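Long-range contact in dual specificity phosphatase 28 (Homo sapiens, PDB 5Y15), which dephosphorylates a synthetic aryl phosphate in vitro but has almost no detectable activity toward phosphotyrosine and still less toward phosphothreonine: residues A33-V41 and S51-L61. The protein carries 2 engineered substitutions. Residues are numbered along the deposited sequence; the frame is centred on the assembly and turned at random.
Sequences ASPVPPPLV and SARAAGAEEQL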
ATOM      1  N   ALA A  33       5.755  26.868  -9.733  1.00 60.25           N
ATOM      2  CA  ALA A  33       5.734  26.599  -8.296  1.00 88.67           C
ATOM      3  C   ALA A  33       6.687  25.457  -7.929  1.00 92.20           C
ATOM      4  O   ALA A  33       6.425  24.288  -8.236  1.00 87.31           O
ATOM      5  CB  ALA A  33       4.307  26.277  -7.825  1.00 69.90           C
ATOM      6  N   SER A  34       7.808  25.813  -7.274  1.00 83.27           N
ATOM      7  CA  SER A  34       8.777  24.840  -6.782  1.00 80.73           C
ATOM      8  C   SER A  34       8.501  24.539  -5.310  1.00 84.58           C
ATOM      9  O   SER A  34       8.377  25.474  -4.506  1.00 79.03           O
ATOM     10  CB  SER A  34      10.202  25.354  -6.950  1.00 79.62           C
ATOM     11  OG  SER A  34      11.092  24.701  -6.057  1.00 85.39           O
ATOM     12  N   PRO A  35       8.394  23.266  -4.927  1.00 84.36           N
ATOM     13  CA  PRO A  35       7.992  22.931  -3.553  1.00 84.77           C
ATOM     14  C   PRO A  35       8.929  23.518  -2.503  1.00 76.14           C
ATOM     15  O   PRO A  35      10.106  23.798  -2.754  1.00 77.62           O
ATOM     16  CB  PRO A  35       8.027  21.393  -3.544  1.00 69.37           C
ATOM     17  CG  PRO A  35       7.751  21.021  -4.994  1.00 61.14           C
ATOM     18  CD  PRO A  35       8.497  22.066  -5.781  1.00 77.60           C
ATOM     19  N   VAL A  36       8.377  23.716  -1.313  1.00 71.51           N
ATOM     20  CA  VAL A  36       9.157  24.274  -0.199  1.00 80.21           C
ATOM     21  C   VAL A  36      10.178  23.237   0.266  1.00 78.71           C
ATOM     22  O   VAL A  36       9.806  22.077   0.531  1.00 65.57           O
ATOM     23  CB  VAL A  36       8.225  24.694   0.949  1.00 70.34           C
ATOM     24  CG1 VAL A  36       9.009  24.924   2.242  1.00 68.64           C
ATOM     25  CG2 VAL A  36       7.436  25.947   0.568  1.00 66.70           C
ATOM     26  N   PRO A  37      11.476  23.589   0.360  1.00 81.24           N
ATOM     27  CA  PRO A  37      12.513  22.678   0.866  1.00 78.58           C
ATOM     28  C   PRO A  37      12.308  22.432   2.358  1.00 71.72           C
ATOM     29  O   PRO A  37      11.521  23.160   2.964  1.00 69.54           O
ATOM     30  CB  PRO A  37      13.821  23.443   0.598  1.00 71.78           C
ATOM     31  CG  PRO A  37      13.460  24.496  -0.416  1.00 80.03           C
ATOM     32  CD  PRO A  37      12.047  24.869  -0.090  1.00 76.88           C
ATOM     33  N   PRO A  38      12.985  21.431   2.946  1.00 74.53           N
ATOM     34  CA  PRO A  38      13.881  20.428   2.360  1.00 74.91           C
ATOM     35  C   PRO A  38      13.112  19.373   1.584  1.00 68.06           C
ATOM     36  O   PRO A  38      11.883  19.330   1.701  1.00 61.23           O
ATOM     37  CB  PRO A  38      14.567  19.808   3.590  1.00 68.84           C
ATOM     38  CG  PRO A  38      14.359  20.797   4.692  1.00 72.24           C
ATOM     39  CD  PRO A  38      13.007  21.370   4.418  1.00 68.85           C
ATOM     40  N   PRO A  39      13.819  18.534   0.807  1.00 78.31           N
ATOM     41  CA  PRO A  39      13.141  17.424   0.121  1.00 68.42           C
ATOM     42  C   PRO A  39      12.304  16.580   1.075  1.00 71.50           C
ATOM     43  O   PRO A  39      11.095  16.441   0.857  1.00 66.44           O
ATOM     44  CB  PRO A  39      14.299  16.616  -0.486  1.00 70.81           C
ATOM     45  CG  PRO A  39      15.530  17.063   0.259  1.00 79.52           C
ATOM     46  CD  PRO A  39      15.273  18.513   0.558  1.00 83.81           C
ATOM     47  N   LEU A  40      12.908  16.034   2.136  1.00 60.51           N
ATOM     48  CA  LEU A  40      12.166  15.186   3.059  1.00 48.01           C
ATOM     49  C   LEU A  40      12.554  15.494   4.503  1.00 58.41           C
ATOM     50  O   LEU A  40      13.648  15.979   4.795  1.00 62.44           O
ATOM     51  CB  LEU A  40      12.369  13.698   2.743  1.00 53.79           C
ATOM     52  CG  LEU A  40      13.745  13.040   2.805  1.00 50.99           C
ATOM     53  CD1 LEU A  40      14.177  12.827   4.230  1.00 56.43           C
ATOM     54  CD2 LEU A  40      13.676  11.716   2.100  1.00 53.90           C
ATOM     55  N   VAL A  41      11.635  15.170   5.406  1.00 56.82           N
ATOM     56  CA  VAL A  41      11.728  15.483   6.825  1.00 48.39           C
ATOM     57  C   VAL A  41      11.409  14.236   7.640  1.00 50.91           C
ATOM     58  O   VAL A  41      10.476  13.490   7.314  1.00 43.34           O
ATOM     59  CB  VAL A  41      10.751  16.605   7.209  1.00 38.06           C
ATOM     60  CG1 VAL A  41      10.830  16.819   8.676  1.00 59.85           C
ATOM     61  CG2 VAL A  41      11.070  17.869   6.478  1.00 49.24           C
ATOM     62  N   SER A  51       7.983  16.347  -0.188  1.00 39.24           N
ATOM     63  CA  SER A  51       7.323  17.024  -1.297  1.00 45.45           C
ATOM     64  C   SER A  51       7.681  16.297  -2.577  1.00 39.74           C
ATOM     65  O   SER A  51       8.322  15.246  -2.545  1.00 39.48           O
ATOM     66  CB  SER A  51       7.751  18.486  -1.413  1.00 45.30           C
ATOM     67  OG  SER A  51       9.154  18.554  -1.589  1.00 42.91           O
ATOM     68  N   ALA A  52       7.237  16.858  -3.712  1.00 39.62           N
ATOM     69  CA  ALA A  52       7.510  16.299  -5.032  1.00 42.33           C
ATOM     70  C   ALA A  52       8.964  15.869  -5.140  1.00 37.84           C
ATOM     71  O   ALA A  52       9.278  14.858  -5.775  1.00 51.29           O
ATOM     72  CB  ALA A  52       7.168  17.296  -6.157  1.00 47.08           C
ATOM     73  N   ARG A  53       9.865  16.639  -4.533  1.00 37.78           N
ATOM     74  CA  ARG A  53      11.278  16.326  -4.661  1.00 43.04           C
ATOM     75  C   ARG A  53      11.671  15.064  -3.905  1.00 50.96           C
ATOM     76  O   ARG A  53      12.703  14.466  -4.232  1.00 48.08           O
ATOM     77  CB  ARG A  53      12.083  17.530  -4.172  1.00 51.69           C
ATOM     78  CG  ARG A  53      11.511  18.841  -4.752  1.00 64.98           C
ATOM     79  CD  ARG A  53      11.858  18.970  -6.234  1.00 45.98           C
ATOM     80  NE  ARG A  53      11.334  20.174  -6.893  1.00 60.31           N
ATOM     81  CZ  ARG A  53      12.074  21.189  -7.346  1.00 62.50           C
ATOM     82  NH1 ARG A  53      13.393  21.174  -7.211  1.00 60.56           N
ATOM     83  NH2 ARG A  53      11.496  22.225  -7.951  1.00 54.13           N
ATOM     84  N   ALA A  54      10.835  14.607  -2.960  1.00 60.62           N
ATOM     85  CA  ALA A  54      11.200  13.485  -2.092  1.00 51.85           C
ATOM     86  C   ALA A  54      11.405  12.191  -2.870  1.00 63.74           C
ATOM     87  O   ALA A  54      12.400  11.486  -2.666  1.00 69.66           O
ATOM     88  CB  ALA A  54      10.133  13.279  -1.018  1.00 58.85           C
ATOM     89  N   ALA A  55      10.476  11.854  -3.772  1.00 68.13           N
ATOM     90  CA  ALA A  55      10.591  10.580  -4.472  1.00 60.90           C
ATOM     91  C   ALA A  55      11.802  10.547  -5.392  1.00 80.76           C
ATOM     92  O   ALA A  55      12.259   9.455  -5.751  1.00 77.48           O
ATOM     93  CB  ALA A  55       9.315  10.288  -5.256  1.00 61.75           C
ATOM     94  N   GLY A  56      12.338  11.717  -5.753  1.00 84.83           N
ATOM     95  CA  GLY A  56      13.515  11.900  -6.574  1.00 69.97           C
ATOM     96  C   GLY A  56      14.816  12.014  -5.807  1.00 69.07           C
ATOM     97  O   GLY A  56      15.841  12.360  -6.404  1.00 72.76           O
ATOM     98  N   ALA A  57      14.805  11.793  -4.497  1.00 68.64           N
ATOM     99  CA  ALA A  57      16.028  11.731  -3.686  1.00 67.41           C
ATOM    100  C   ALA A  57      16.387  10.290  -3.328  1.00 64.37           C
ATOM    101  O   ALA A  57      16.550   9.959  -2.153  1.00 68.09           O
ATOM    102  CB  ALA A  57      15.879  12.586  -2.431  1.00 59.48           C
ATOM    103  N   GLU A  58      16.517   9.422  -4.338  1.00 68.15           N
ATOM    104  CA  GLU A  58      16.695   7.978  -4.162  1.00 68.23           C
ATOM    105  C   GLU A  58      17.745   7.569  -3.130  1.00 71.73           C
ATOM    106  O   GLU A  58      17.565   6.565  -2.425  1.00 61.67           O
ATOM    107  CB  GLU A  58      17.054   7.328  -5.506  1.00 73.82           C
ATOM    108  CG  GLU A  58      15.914   7.292  -6.534  1.00 73.75           C
ATOM    109  CD  GLU A  58      15.716   8.605  -7.288  1.00 89.42           C
ATOM    110  OE1 GLU A  58      15.215   8.571  -8.443  1.00 83.34           O
ATOM    111  OE2 GLU A  58      16.087   9.656  -6.729  1.00 83.10           O
ATOM    112  N   GLU A  59      18.834   8.337  -3.011  1.00 75.69           N
ATOM    113  CA  GLU A  59      19.899   7.932  -2.099  1.00 72.70           C
ATOM    114  C   GLU A  59      19.586   8.307  -0.657  1.00 65.31           C
ATOM    115  O   GLU A  59      19.980   7.583   0.270  1.00 72.14           O
ATOM    116  CB  GLU A  59      21.236   8.540  -2.551  1.00 83.82           C
ATOM    117  CG  GLU A  59      22.427   8.349  -1.566  1.00 98.29           C
ATOM    118  CD  GLU A  59      22.940   6.901  -1.471  1.00103.73           C
ATOM    119  OE1 GLU A  59      22.385   6.118  -0.656  1.00 95.12           O
ATOM    120  OE2 GLU A  59      23.909   6.566  -2.199  1.00 99.78           O
ATOM    121  N   GLN A  60      18.882   9.418  -0.436  1.00 66.10           N
ATOM    122  CA  GLN A  60      18.399   9.685   0.914  1.00 60.52           C
ATOM    123  C   GLN A  60      17.385   8.627   1.318  1.00 53.08           C
ATOM    124  O   GLN A  60      17.384   8.158   2.456  1.00 53.60           O
ATOM    125  CB  GLN A  60      17.777  11.080   1.003  1.00 55.81           C
ATOM    126  CG  GLN A  60      18.486  12.154   0.205  1.00 73.07           C
ATOM    127  CD  GLN A  60      18.421  13.523   0.872  1.00 82.00           C
ATOM    128  OE1 GLN A  60      17.350  13.983   1.277  1.00 77.89           O
ATOM    129  NE2 GLN A  60      19.571  14.188   0.971  1.00 87.44           N
ATOM    130  N   LEU A  61      16.524   8.227   0.389  1.00 58.03           N
ATOM    131  CA  LEU A  61      15.550   7.191   0.695  1.00 50.73           C
ATOM    132  C   LEU A  61      16.229   5.874   1.046  1.00 48.80           C
ATOM    133  O   LEU A  61      15.775   5.157   1.947  1.00 54.74           O
ATOM    134  CB  LEU A  61      14.586   7.028  -0.490  1.00 53.18           C
ATOM    135  CG  LEU A  61      13.708   8.264  -0.741  1.00 49.87           C
ATOM    136  CD1 LEU A  61      12.789   8.098  -1.933  1.00 65.00           C
ATOM    137  CD2 LEU A  61      12.916   8.549   0.494  1.00 57.03           C
TER
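The carbonyl oxygen of Pro39 accepts the hydrogen bond that joins the two segments: Ser51 N lies 3.3 Å from Pro39 O, and the N-H...O angle of 163° with a C=O...N angle of 170° makes a nearly linear, if long, bond. The same oxygen faces the methyl of Ala54, 3.8 Å from its CB. Toward the N-terminus, Pro35 packs its ring on the chain just after strand 47-50: Pro35 CB meets Ser51 CB at 3.6 Å, and Pro35 CG meets the methyl of Ala52. Arg53, bent at chi2 (-73°), crosses this ring at about a right angle, bringing NE to 3.6 Å from Pro35 CD. Its NH2 comes within 3.1 Å of Ser34 OG, but the angle is too poor for a hydrogen bond. At the other end, Leu40 CD2 touches Leu61 CD2 at 3.6 Å, while Gln60 OE1 lies 3.7 Å from Pro39 CG. Through Leu61 and Ala54, which touch Leu121, segment 51-61 bridges outer strand 40-44 to strand 119-123 in the mixed sheet of the dual-specificity phosphatase domain. Ala52 shares a backbone hydrogen bond with Lys125, beside engineered Ser124 at the inferred phosphocysteine position. One backbone bond and mainly apolar or nonbonded contacts make this interface; Val36 O, bonded to Arg158 NH2, gives the proline-rich segment further hold from outside.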